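Local coordinates for protein hydrogenase maturation factor (PDB 3VTH) that probably transfers the carbamoyl group of carbamoyl phosphate to the C-terminal cysteine of HypE, at the expense of ATP, during the maturation of [NiFe]-hydrogenases, at residues M622-L627 with A671-T676; R599-V604 with F704-L709; V697-G702 with R711-K716. All coordinates share one frame; numbering follows the deposited sequence. Where two conformers were deposited one is given.

All three contacts touch the nucleotide analogue AP2, two at its adenine and one at its alpha phosphonate group (PA). Interactions 1 and 2 hold the adenine, and their centres are only about 7 Å apart; interaction 3, its centre about 15 Å from that of interaction 1 and 13 Å from that of interaction 2, reaches the phosphonate. The first two are tied by two probable hydrogen bonds: Glu625 OE2 lies 2.8 Å from Arg707 N, and Asn675 OD1 lies 2.6 Å from Tyr708 OH. Interactions 2 and 3 share helix 707-719, and Phe704 CE1 packs 3.8 Å from Leu713 CD2. Along the chain, interaction 1 is nested inside the loop that interaction 2 closes.

Interaction 1: M622-L627 with A671-T676; sequences MELESL and AKFHNT. With AP2 (phosphomethylphosphonic acid adenosyl ester), chain H.
Leu624 and Glu625 on one helix meet Phe673 and His674 on another, the two short axes passing 10.6 Å apart at 106°, so the helices cross almost perpendicularly and touch over a small buried patch. Taken in order, Met622 faces the ligand side, where its CG lies 4.1 Å from N6 of AP2; the same residue also touches the second bound nucleotide, APC. Leu624 points toward the partner helix and sends the CD2 branch to the Phe673 ring, which CD2 approaches obliquely at 4.2 Å from CD2 of Phe673. These two side chains cross at about a right angle and, with Phe601 and Val604 of helix 597-607 also touching Leu624, form apolar packing behind the pocket. Glu625 follows. Its CA sits 3.9 Å from CE1 of His674, while its CB is 4.0 Å from NE2, so the imidazole packs against the base of the glutamate. With CG anti to the backbone N (chi1 -175°) and the chain extended beyond it, the carboxylate leaves the histidine behind and extends to the adenine, where OE1 accepts from N6 of AP2 at 2.8 Å. The other oxygen, OE2, accepts from the backbone N of Arg707, and the two bonds, one on each oxygen, together restrain the rotation of the carboxylate. If an alanine stood in place of Glu625, the adenine N6 and the Arg707 N-H would probably both be left without their acceptor. His674 is itself held from two sides: ND1 bonds to Ser670 O and NE2 to Asn706 ND2, a pattern consistent with the proton on ND1. This makes it a second-shell residue behind the adenine-reading edge of the nucleotide site in the Kae1-like domain, a member of the actin-ATPase clan.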
loop_
_atom_site.group_PDB
_atom_site.type_symbol
_atom_site.label_atom_id
_atom_site.label_comp_id
_atom_site.label_asym_id
_atom_site.label_seq_id
_atom_site.Cartn_x
_atom_site.Cartn_y
_atom_site.Cartn_z
ATOM N N MET A 622 -0.832 18.158 -5.443
ATOM C CA MET A 622 -0.715 17.310 -6.624
ATOM C C MET A 622 -0.802 18.115 -7.915
ATOM O O MET A 622 -0.047 17.878 -8.851
ATOM C CB MET A 622 -1.800 16.216 -6.600
ATOM C CG MET A 622 -1.599 15.223 -5.443
ATOM S SD MET A 622 -3.018 14.111 -5.225
ATOM C CE MET A 622 -2.814 13.078 -6.676
ATOM N N GLU A 623 -1.719 19.076 -7.962
ATOM C CA GLU A 623 -1.869 19.879 -9.174
ATOM C C GLU A 623 -0.657 20.782 -9.393
ATOM O O GLU A 623 -0.188 20.929 -10.518
ATOM C CB GLU A 623 -3.166 20.682 -9.141
ATOM C CG GLU A 623 -4.421 19.782 -9.188
ATOM C CD GLU A 623 -5.715 20.574 -9.287
ATOM O OE1 GLU A 623 -5.656 21.809 -9.525
ATOM O OE2 GLU A 623 -6.792 19.963 -9.140
ATOM N N LEU A 624 -0.142 21.346 -8.305
ATOM C CA LEU A 624 1.047 22.189 -8.343
ATOM C C LEU A 624 2.258 21.428 -8.890
ATOM O O LEU A 624 2.985 21.939 -9.752
ATOM C CB LEU A 624 1.321 22.771 -6.945
ATOM C CG LEU A 624 2.344 23.893 -6.768
ATOM C CD1 LEU A 624 2.002 25.116 -7.631
ATOM C CD2 LEU A 624 2.456 24.273 -5.283
ATOM N N GLU A 625 2.445 20.195 -8.419
ATOM C CA GLU A 625 3.507 19.325 -8.928
ATOM C C GLU A 625 3.317 18.980 -10.406
ATOM O O GLU A 625 4.277 19.016 -11.182
ATOM C CB GLU A 625 3.614 18.023 -8.096
ATOM C CG GLU A 625 4.815 17.131 -8.530
ATOM C CD GLU A 625 4.746 15.681 -8.023
ATOM O OE1 GLU A 625 3.791 15.325 -7.305
ATOM O OE2 GLU A 625 5.654 14.888 -8.364
ATOM N N SER A 626 2.082 18.663 -10.796
ATOM C CA SER A 626 1.792 18.262 -12.172
ATOM C C SER A 626 2.074 19.346 -13.210
ATOM O O SER A 626 2.394 19.032 -14.350
ATOM C CB SER A 626 0.339 17.813 -12.335
ATOM O OG SER A 626 0.126 16.605 -11.615
ATOM N N LEU A 627 1.946 20.605 -12.825
ATOM C CA LEU A 627 2.095 21.679 -13.816
ATOM C C LEU A 627 3.519 22.234 -13.918
ATOM O O LEU A 627 3.793 23.122 -14.733
ATOM C CB LEU A 627 1.068 22.794 -13.559
ATOM C CG LEU A 627 1.077 23.463 -12.187
ATOM C CD1 LEU A 627 2.186 24.518 -12.084
ATOM C CD2 LEU A 627 -0.294 24.113 -11.909
ATOM N N ALA A 671 8.131 25.257 -10.344
ATOM C CA ALA A 671 9.470 24.687 -10.416
ATOM C C ALA A 671 10.417 25.408 -9.445
ATOM O O ALA A 671 11.149 24.767 -8.697
ATOM C CB ALA A 671 10.003 24.727 -11.855
ATOM N N LYS A 672 10.375 26.740 -9.455
ATOM C CA LYS A 672 11.210 27.558 -8.562
ATOM C C LYS A 672 10.898 27.273 -7.091
ATOM O O LYS A 672 11.801 27.229 -6.237
ATOM C CB LYS A 672 10.993 29.045 -8.855
ATOM C CG LYS A 672 11.615 29.564 -10.172
ATOM C CD LYS A 672 11.385 31.081 -10.341
ATOM C CE LYS A 672 12.330 31.916 -9.481
ATOM N NZ LYS A 672 12.153 33.371 -9.759
ATOM N N PHE A 673 9.619 27.119 -6.783
ATOM C CA PHE A 673 9.211 26.776 -5.422
ATOM C C PHE A 673 9.720 25.388 -4.999
ATOM O O PHE A 673 10.264 25.247 -3.894
ATOM C CB PHE A 673 7.686 26.902 -5.250
ATOM C CG PHE A 673 7.163 26.278 -3.993
ATOM C CD1 PHE A 673 7.516 26.788 -2.743
ATOM C CD2 PHE A 673 6.322 25.169 -4.057
ATOM C CE1 PHE A 673 7.048 26.183 -1.559
ATOM C CE2 PHE A 673 5.840 24.563 -2.886
ATOM C CZ PHE A 673 6.203 25.070 -1.636
ATOM N N HIS A 674 9.544 24.374 -5.856
ATOM C CA HIS A 674 10.021 23.007 -5.545
ATOM C C HIS A 674 11.538 23.036 -5.289
ATOM O O HIS A 674 12.031 22.458 -4.319
ATOM C CB HIS A 674 9.707 22.029 -6.679
ATOM C CG HIS A 674 8.297 21.515 -6.690
ATOM N ND1 HIS A 674 7.237 22.251 -7.173
ATOM C CD2 HIS A 674 7.781 20.319 -6.304
ATOM C CE1 HIS A 674 6.127 21.534 -7.080
ATOM N NE2 HIS A 674 6.431 20.355 -6.561
ATOM N N ASN A 675 12.266 23.735 -6.156
ATOM C CA ASN A 675 13.724 23.834 -6.026
ATOM C C ASN A 675 14.178 24.519 -4.743
ATOM O O ASN A 675 15.212 24.160 -4.174
ATOM C CB ASN A 675 14.337 24.565 -7.221
ATOM C CG ASN A 675 14.258 23.773 -8.505
ATOM O OD1 ASN A 675 14.176 22.531 -8.507
ATOM N ND2 ASN A 675 14.285 24.495 -9.623
ATOM N N THR A 676 13.414 25.518 -4.310
ATOM C CA THR A 676 13.657 26.212 -3.055
ATOM C C THR A 676 13.580 25.240 -1.849
ATOM O O THR A 676 14.478 25.206 -0.992
ATOM C CB THR A 676 12.658 27.366 -2.876
ATOM O OG1 THR A 676 12.724 28.224 -4.024
ATOM C CG2 THR A 676 12.984 28.186 -1.607
HETATM P PB AP2 H . -0.686 13.928 7.662
HETATM O O1B AP2 H . -0.374 15.183 6.887
HETATM O O2B AP2 H . 0.430 13.352 8.478
HETATM O O3B AP2 H . -2.012 14.020 8.374
HETATM C C3A AP2 H . -0.991 12.724 6.341
HETATM P PA AP2 H . 0.462 12.290 5.341
HETATM O O1A AP2 H . -0.087 11.117 4.540
HETATM O O2A AP2 H . 1.764 12.136 6.088
HETATM O "O5'" AP2 H . 0.682 13.567 4.370
HETATM C "C5'" AP2 H . -0.290 13.801 3.359
HETATM C "C4'" AP2 H . -0.039 15.214 2.883
HETATM O "O4'" AP2 H . 1.147 15.246 2.087
HETATM C "C3'" AP2 H . -1.138 15.727 1.974
HETATM O "O3'" AP2 H . -2.270 16.158 2.737
HETATM C "C2'" AP2 H . -0.400 16.851 1.273
HETATM O "O2'" AP2 H . -0.436 17.981 2.152
HETATM C "C1'" AP2 H . 1.028 16.306 1.129
HETATM N N9 AP2 H . 1.176 15.832 -0.277
HETATM C C8 AP2 H . 0.513 14.817 -0.886
HETATM N N7 AP2 H . 0.864 14.700 -2.195
HETATM C C5 AP2 H . 1.778 15.657 -2.448
HETATM C C6 AP2 H . 2.563 16.102 -3.627
HETATM N N6 AP2 H . 2.450 15.477 -4.826
HETATM N N1 AP2 H . 3.399 17.164 -3.458
HETATM C C2 AP2 H . 3.548 17.791 -2.271
HETATM N N3 AP2 H . 2.854 17.445 -1.165
HETATM C C4 AP2 H . 1.973 16.406 -1.194
#

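Interaction 2: R599-V604 with F704-L709; sequences RFFDAV and FQNRYL. With AP2 (phosphomethylphosphonic acid adenosyl ester), chain H.
Phe601 and Asn706 mark the nearest backbone approach, their CA atoms still 10.9 Å apart, so the gap between the segments is bridged by side chains alone. Segment 599-604, within helix 597-607, faces a turn where a 3-10 segment gives way to helix 707-719, with Asn706 as the N-cap; together they line the adenine pocket of the Kae1-like domain. The Phe601 ring does most of the bridging. The C2 end of the adenine of AP2 lies 3.6 Å above one face of that ring, offset toward the rim, nearest CE1. Leu709, coming from the opposite direction, brings CD1 to 3.9 Å from CZ of Phe601. Away from the base, Phe673 and His674 meet the same phenyl edge-to-face, which limits its freedom to shift. Asn706 comes at the ring obliquely, amide and phenyl planes 67° apart, with ND2 3.6 Å from CE1. Its CG stands anti to the backbone N (chi1 -173°), a setting that carries the amide to the base: ND2 donates to N1 of AP2 at 2.9 Å and also bonds to His674 NE2, so two partners hold the nitrogen. At the N-terminal end of the first segment, Arg599 forms a salt bridge with Asp602, gripping it side-on, NE and NH2 both reaching OD2 from the same face of its carboxylate, at 2.8 Å for NH2. O2' of the AP2 ribose lies 3.7 Å from NH2 of Arg599, oblique to the guanidinium. The amide oxygen of Asn706 serves the helix: Leu709 N donates to OD1 over 3.0 Å, nearly straight at 173° yet from above the carbonyl plane.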
loop_
_atom_site.group_PDB
_atom_site.type_symbol
_atom_site.label_atom_id
_atom_site.label_comp_id
_atom_site.label_asym_id
_atom_site.label_seq_id
_atom_site.Cartn_x
_atom_site.Cartn_y
_atom_site.Cartn_z
ATOM N N ARG A 599 0.720 22.495 4.091
ATOM C CA ARG A 599 0.068 23.798 4.099
ATOM C C ARG A 599 0.872 24.815 3.296
ATOM O O ARG A 599 0.292 25.697 2.654
ATOM C CB ARG A 599 -0.178 24.321 5.534
ATOM C CG ARG A 599 -1.077 23.428 6.444
ATOM C CD ARG A 599 -2.542 23.250 5.983
ATOM N NE ARG A 599 -2.625 22.437 4.770
ATOM C CZ ARG A 599 -2.654 21.101 4.741
ATOM N NH1 ARG A 599 -2.640 20.392 5.869
ATOM N NH2 ARG A 599 -2.696 20.474 3.573
ATOM N N PHE A 600 2.202 24.708 3.353
ATOM C CA PHE A 600 3.076 25.562 2.519
ATOM C C PHE A 600 2.696 25.391 1.040
ATOM O O PHE A 600 2.445 26.387 0.326
ATOM C CB PHE A 600 4.564 25.235 2.773
ATOM C CG PHE A 600 5.553 26.304 2.331
ATOM C CD1 PHE A 600 5.147 27.498 1.728
ATOM C CD2 PHE A 600 6.928 26.070 2.481
ATOM C CE1 PHE A 600 6.090 28.469 1.319
ATOM C CE2 PHE A 600 7.875 27.029 2.065
ATOM C CZ PHE A 600 7.450 28.233 1.478
ATOM N N PHE A 601 2.620 24.139 0.586
ATOM C CA PHE A 601 2.156 23.850 -0.776
ATOM C C PHE A 601 0.774 24.440 -1.054
ATOM O O PHE A 601 0.576 25.063 -2.098
ATOM C CB PHE A 601 2.151 22.338 -1.065
ATOM C CG PHE A 601 3.430 21.845 -1.690
ATOM C CD1 PHE A 601 3.444 21.412 -3.018
ATOM C CD2 PHE A 601 4.618 21.813 -0.953
ATOM C CE1 PHE A 601 4.636 20.945 -3.608
ATOM C CE2 PHE A 601 5.812 21.346 -1.533
ATOM C CZ PHE A 601 5.820 20.924 -2.868
ATOM N N ASP A 602 -0.168 24.272 -0.119
ATOM C CA ASP A 602 -1.529 24.818 -0.321
ATOM C C ASP A 602 -1.523 26.347 -0.428
ATOM O O ASP A 602 -2.249 26.920 -1.247
ATOM C CB ASP A 602 -2.485 24.387 0.793
ATOM C CG ASP A 602 -2.889 22.915 0.691
ATOM O OD1 ASP A 602 -2.609 22.269 -0.347
ATOM O OD2 ASP A 602 -3.474 22.408 1.673
ATOM N N ALA A 603 -0.703 27.000 0.399
ATOM C CA ALA A 603 -0.559 28.467 0.347
ATOM C C ALA A 603 -0.065 28.953 -1.029
ATOM O O ALA A 603 -0.583 29.934 -1.596
ATOM C CB ALA A 603 0.378 28.958 1.468
ATOM N N VAL A 604 0.958 28.284 -1.559
ATOM C CA VAL A 604 1.469 28.590 -2.905
ATOM C C VAL A 604 0.400 28.382 -3.969
ATOM O O VAL A 604 0.193 29.255 -4.823
ATOM C CB VAL A 604 2.716 27.734 -3.264
ATOM C CG1 VAL A 604 3.144 27.969 -4.730
ATOM C CG2 VAL A 604 3.860 28.039 -2.293
ATOM N N PHE A 704 6.645 13.581 0.619
ATOM C CA PHE A 704 7.564 12.846 -0.262
ATOM C C PHE A 704 6.908 11.898 -1.274
ATOM O O PHE A 704 7.593 11.239 -2.060
ATOM C CB PHE A 704 8.706 12.222 0.533
ATOM C CG PHE A 704 9.691 13.231 1.008
ATOM C CD1 PHE A 704 10.508 13.900 0.086
ATOM C CD2 PHE A 704 9.773 13.572 2.351
ATOM C CE1 PHE A 704 11.437 14.867 0.512
ATOM C CE2 PHE A 704 10.686 14.547 2.786
ATOM C CZ PHE A 704 11.511 15.201 1.873
ATOM N N GLN A 705 5.581 11.896 -1.303
ATOM C CA GLN A 705 4.845 11.406 -2.469
ATOM C C GLN A 705 5.086 12.277 -3.713
ATOM O O GLN A 705 4.833 11.844 -4.839
ATOM C CB GLN A 705 3.352 11.354 -2.171
ATOM C CG GLN A 705 2.973 10.302 -1.114
ATOM C CD GLN A 705 1.550 10.468 -0.656
ATOM O OE1 GLN A 705 1.196 11.483 -0.037
ATOM N NE2 GLN A 705 0.720 9.482 -0.949
ATOM N N ASN A 706 5.575 13.494 -3.502
ATOM C CA ASN A 706 5.977 14.371 -4.604
ATOM C C ASN A 706 7.242 13.781 -5.237
ATOM O O ASN A 706 8.301 13.707 -4.579
ATOM C CB ASN A 706 6.233 15.778 -4.045
ATOM C CG ASN A 706 6.497 16.808 -5.119
ATOM O OD1 ASN A 706 7.412 16.663 -5.921
ATOM N ND2 ASN A 706 5.686 17.856 -5.139
ATOM N N ARG A 707 7.127 13.334 -6.489
ATOM C CA ARG A 707 8.222 12.637 -7.173
ATOM C C ARG A 707 9.484 13.514 -7.311
ATOM O O ARG A 707 10.607 13.043 -7.143
ATOM C CB ARG A 707 7.776 12.153 -8.567
ATOM C CG ARG A 707 6.635 11.132 -8.550
ATOM C CD ARG A 707 6.152 10.795 -9.973
ATOM N NE ARG A 707 7.266 10.304 -10.787
ATOM C CZ ARG A 707 7.588 9.015 -10.938
ATOM N NH1 ARG A 707 6.873 8.060 -10.348
ATOM N NH2 ARG A 707 8.638 8.684 -11.682
ATOM N N TYR A 708 9.268 14.787 -7.614
ATOM C CA TYR A 708 10.333 15.740 -7.832
ATOM C C TYR A 708 11.101 16.035 -6.539
ATOM O O TYR A 708 12.330 15.908 -6.511
ATOM C CB TYR A 708 9.760 17.017 -8.439
ATOM C CG TYR A 708 10.807 17.984 -8.937
ATOM C CD1 TYR A 708 11.404 17.814 -10.195
ATOM C CD2 TYR A 708 11.187 19.077 -8.162
ATOM C CE1 TYR A 708 12.372 18.711 -10.663
ATOM C CE2 TYR A 708 12.143 19.982 -8.617
ATOM C CZ TYR A 708 12.737 19.784 -9.866
ATOM O OH TYR A 708 13.671 20.697 -10.299
ATOM N N LEU A 709 10.384 16.407 -5.474
ATOM C CA LEU A 709 11.013 16.613 -4.160
ATOM C C LEU A 709 11.861 15.426 -3.727
ATOM O O LEU A 709 13.001 15.586 -3.295
ATOM C CB LEU A 709 9.969 16.868 -3.061
ATOM C CG LEU A 709 9.188 18.177 -2.995
ATOM C CD1 LEU A 709 8.422 18.239 -1.678
ATOM C CD2 LEU A 709 10.093 19.409 -3.148
HETATM P PB AP2 H . -0.686 13.928 7.662
HETATM O O1B AP2 H . -0.374 15.183 6.887
HETATM O O2B AP2 H . 0.430 13.352 8.478
HETATM O O3B AP2 H . -2.012 14.020 8.374
HETATM C C3A AP2 H . -0.991 12.724 6.341
HETATM P PA AP2 H . 0.462 12.290 5.341
HETATM O O1A AP2 H . -0.087 11.117 4.540
HETATM O O2A AP2 H . 1.764 12.136 6.088
HETATM O "O5'" AP2 H . 0.682 13.567 4.370
HETATM C "C5'" AP2 H . -0.290 13.801 3.359
HETATM C "C4'" AP2 H . -0.039 15.214 2.883
HETATM O "O4'" AP2 H . 1.147 15.246 2.087
HETATM C "C3'" AP2 H . -1.138 15.727 1.974
HETATM O "O3'" AP2 H . -2.270 16.158 2.737
HETATM C "C2'" AP2 H . -0.400 16.851 1.273
HETATM O "O2'" AP2 H . -0.436 17.981 2.152
HETATM C "C1'" AP2 H . 1.028 16.306 1.129
HETATM N N9 AP2 H . 1.176 15.832 -0.277
HETATM C C8 AP2 H . 0.513 14.817 -0.886
HETATM N N7 AP2 H . 0.864 14.700 -2.195
HETATM C C5 AP2 H . 1.778 15.657 -2.448
HETATM C C6 AP2 H . 2.563 16.102 -3.627
HETATM N N6 AP2 H . 2.450 15.477 -4.826
HETATM N N1 AP2 H . 3.399 17.164 -3.458
HETATM C C2 AP2 H . 3.548 17.791 -2.271
HETATM N N3 AP2 H . 2.854 17.445 -1.165
HETATM C C4 AP2 H . 1.973 16.406 -1.194
#

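Interaction 3: V697-G702 with R711-K716; sequences VVLSGG and RRLIEK. With AP2 (phosphomethylphosphonic acid adenosyl ester), chain H.
Leu699 turns toward Leu713 and Ile714 with CG anti to its carbonyl carbon (chi1 -45°), which spreads its two methyls over the helix. CD1 reaches CG1 of Ile714 at 3.6 Å; CD2 meets CD2 of Leu713 at 4.0 Å. Each helix residue answers in its own way: Leu713, whose CG lies anti to the backbone N (chi1 -157°), reaches forward with its CD2 methyl, whereas Ile714 offers CG1, the base of its longer branch. In both pairs the side chains run at a slant to each other, so one leucine fork spans two successive helix residues, and the backbones stay well apart, with the CA atoms of Leu699 and Ile714 at 8.5 Å. The packing is apolar and continues beyond the pair of segments: Leu713 also touches Phe704, Val678 and Thr681, and Leu699 touches Ile504 on strand 501-507. Past the strand end the chain turns to the ligand. Gly702 N donates to O2A of AP2, on the alpha phosphonate, at 3.2 Å, a bent bond with an N-H...acceptor angle of 140°. A beta carbon on Gly702 would fall 1.9 Å from the ribose-linking O5', evidence that the ligand comes too close here for any side chain. The backbone of strand 696-700 bonds to strands 501-507 and 723-726, parallel neighbours in the sheet. With helix 707-719 linking parallel strands 696-700 and 723-726, the three form a beta-alpha-beta unit, Leu699 joining sheet to helix and a glycine turn after the first strand meeting the alpha phosphonate, within the actin-ATPase-like fold of the Kae1-like domain.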
loop_
_atom_site.group_PDB
_atom_site.type_symbol
_atom_site.label_atom_id
_atom_site.label_comp_id
_atom_site.label_asym_id
_atom_site.label_seq_id
_atom_site.Cartn_x
_atom_site.Cartn_y
_atom_site.Cartn_z
ATOM N N VAL A 697 20.627 10.131 6.029
ATOM C CA VAL A 697 19.458 10.988 5.933
ATOM C C VAL A 697 18.261 10.144 5.524
ATOM O O VAL A 697 18.334 9.395 4.537
ATOM C CB VAL A 697 19.641 12.080 4.872
ATOM C CG1 VAL A 697 18.365 12.951 4.770
ATOM C CG2 VAL A 697 20.862 12.945 5.188
ATOM N N VAL A 698 17.172 10.271 6.282
ATOM C CA VAL A 698 15.921 9.582 6.000
ATOM C C VAL A 698 14.862 10.613 5.577
ATOM O O VAL A 698 14.654 11.620 6.263
ATOM C CB VAL A 698 15.416 8.805 7.253
ATOM C CG1 VAL A 698 14.014 8.251 7.021
ATOM C CG2 VAL A 698 16.380 7.682 7.620
ATOM N N LEU A 699 14.186 10.343 4.461
ATOM C CA LEU A 699 13.119 11.210 3.984
ATOM C C LEU A 699 11.808 10.473 4.111
ATOM O O LEU A 699 11.659 9.379 3.566
ATOM C CB LEU A 699 13.341 11.607 2.508
ATOM C CG LEU A 699 14.754 12.046 2.096
ATOM C CD1 LEU A 699 14.859 12.156 0.552
ATOM C CD2 LEU A 699 15.135 13.365 2.748
ATOM N N SER A 700 10.861 11.047 4.845
ATOM C CA SER A 700 9.532 10.418 4.974
ATOM C C SER A 700 8.450 11.468 5.243
ATOM O O SER A 700 8.746 12.657 5.343
ATOM C CB SER A 700 9.552 9.329 6.060
ATOM O OG SER A 700 8.389 8.514 5.973
ATOM N N GLY A 701 7.201 11.026 5.365
ATOM C CA GLY A 701 6.078 11.943 5.471
ATOM C C GLY A 701 5.463 12.062 4.094
ATOM O O GLY A 701 6.150 11.912 3.080
ATOM N N GLY A 702 4.178 12.362 4.066
ATOM C CA GLY A 702 3.383 12.371 2.834
ATOM C C GLY A 702 3.809 13.372 1.764
ATOM O O GLY A 702 3.502 13.166 0.600
ATOM N N ARG A 711 13.106 12.772 -5.600
ATOM C CA ARG A 711 14.222 12.461 -6.488
ATOM C C ARG A 711 15.330 13.520 -6.414
ATOM O O ARG A 711 16.503 13.196 -6.315
ATOM C CB ARG A 711 13.743 12.282 -7.938
ATOM C CG ARG A 711 14.884 12.088 -8.944
ATOM C CD ARG A 711 14.395 11.975 -10.378
ATOM N NE ARG A 711 13.865 13.234 -10.895
ATOM C CZ ARG A 711 14.616 14.234 -11.344
ATOM N NH1 ARG A 711 15.939 14.129 -11.333
ATOM N NH2 ARG A 711 14.047 15.336 -11.805
ATOM N N ARG A 712 14.949 14.787 -6.458
ATOM C CA ARG A 712 15.917 15.866 -6.468
ATOM C C ARG A 712 16.700 15.934 -5.165
ATOM O O ARG A 712 17.900 16.166 -5.176
ATOM C CB ARG A 712 15.198 17.178 -6.745
ATOM C CG ARG A 712 14.974 17.410 -8.205
ATOM C CD ARG A 712 16.113 18.285 -8.633
ATOM N NE ARG A 712 16.257 18.426 -10.057
ATOM C CZ ARG A 712 16.823 19.475 -10.638
ATOM N NH1 ARG A 712 17.260 20.501 -9.907
ATOM N NH2 ARG A 712 16.918 19.500 -11.954
ATOM N N LEU A 713 16.014 15.710 -4.047
ATOM C CA LEU A 713 16.663 15.742 -2.745
ATOM C C LEU A 713 17.578 14.542 -2.576
ATOM O O LEU A 713 18.704 14.698 -2.129
ATOM C CB LEU A 713 15.626 15.829 -1.617
ATOM C CG LEU A 713 16.010 16.390 -0.250
ATOM C CD1 LEU A 713 16.923 17.619 -0.297
ATOM C CD2 LEU A 713 14.707 16.704 0.509
ATOM N N ILE A 714 17.115 13.357 -2.971
ATOM C CA ILE A 714 17.968 12.173 -2.936
ATOM C C ILE A 714 19.221 12.388 -3.800
ATOM O O ILE A 714 20.332 12.079 -3.376
ATOM C CB ILE A 714 17.235 10.886 -3.395
ATOM C CG1 ILE A 714 16.206 10.423 -2.361
ATOM C CG2 ILE A 714 18.245 9.747 -3.678
ATOM C CD1 ILE A 714 15.342 9.227 -2.840
ATOM N N GLU A 715 19.043 12.920 -5.006
ATOM C CA GLU A 715 20.181 13.161 -5.897
ATOM C C GLU A 715 21.161 14.173 -5.305
ATOM O O GLU A 715 22.360 13.887 -5.211
ATOM C CB GLU A 715 19.714 13.620 -7.274
ATOM C CG GLU A 715 19.020 12.517 -8.107
ATOM C CD GLU A 715 18.417 13.051 -9.405
ATOM O OE1 GLU A 715 18.580 14.253 -9.702
ATOM O OE2 GLU A 715 17.795 12.271 -10.141
ATOM N N LYS A 716 20.644 15.333 -4.894
ATOM C CA LYS A 716 21.482 16.416 -4.380
ATOM C C LYS A 716 22.282 15.995 -3.135
ATOM O O LYS A 716 23.478 16.270 -3.034
ATOM C CB LYS A 716 20.651 17.664 -4.082
ATOM C CG LYS A 716 21.509 18.905 -3.964
ATOM C CD LYS A 716 20.714 20.171 -3.715
ATOM C CE LYS A 716 21.590 21.364 -4.074
ATOM N NZ LYS A 716 21.083 22.626 -3.490
HETATM P PB AP2 H . -0.686 13.928 7.662
HETATM O O1B AP2 H . -0.374 15.183 6.887
HETATM O O2B AP2 H . 0.430 13.352 8.478
HETATM O O3B AP2 H . -2.012 14.020 8.374
HETATM C C3A AP2 H . -0.991 12.724 6.341
HETATM P PA AP2 H . 0.462 12.290 5.341
HETATM O O1A AP2 H . -0.087 11.117 4.540
HETATM O O2A AP2 H . 1.764 12.136 6.088
HETATM O "O5'" AP2 H . 0.682 13.567 4.370
HETATM C "C5'" AP2 H . -0.290 13.801 3.359
HETATM C "C4'" AP2 H . -0.039 15.214 2.883
HETATM O "O4'" AP2 H . 1.147 15.246 2.087
HETATM C "C3'" AP2 H . -1.138 15.727 1.974
HETATM O "O3'" AP2 H . -2.270 16.158 2.737
HETATM C "C2'" AP2 H . -0.400 16.851 1.273
HETATM O "O2'" AP2 H . -0.436 17.981 2.152
HETATM C "C1'" AP2 H . 1.028 16.306 1.129
HETATM N N9 AP2 H . 1.176 15.832 -0.277
HETATM C C8 AP2 H . 0.513 14.817 -0.886
HETATM N N7 AP2 H . 0.864 14.700 -2.195
HETATM C C5 AP2 H . 1.778 15.657 -2.448
HETATM C C6 AP2 H . 2.563 16.102 -3.627
HETATM N N6 AP2 H . 2.450 15.477 -4.826
HETATM N N1 AP2 H . 3.399 17.164 -3.458
HETATM C C2 AP2 H . 3.548 17.791 -2.271
HETATM N N3 AP2 H . 2.854 17.445 -1.165
HETATM C C4 AP2 H . 1.973 16.406 -1.194
#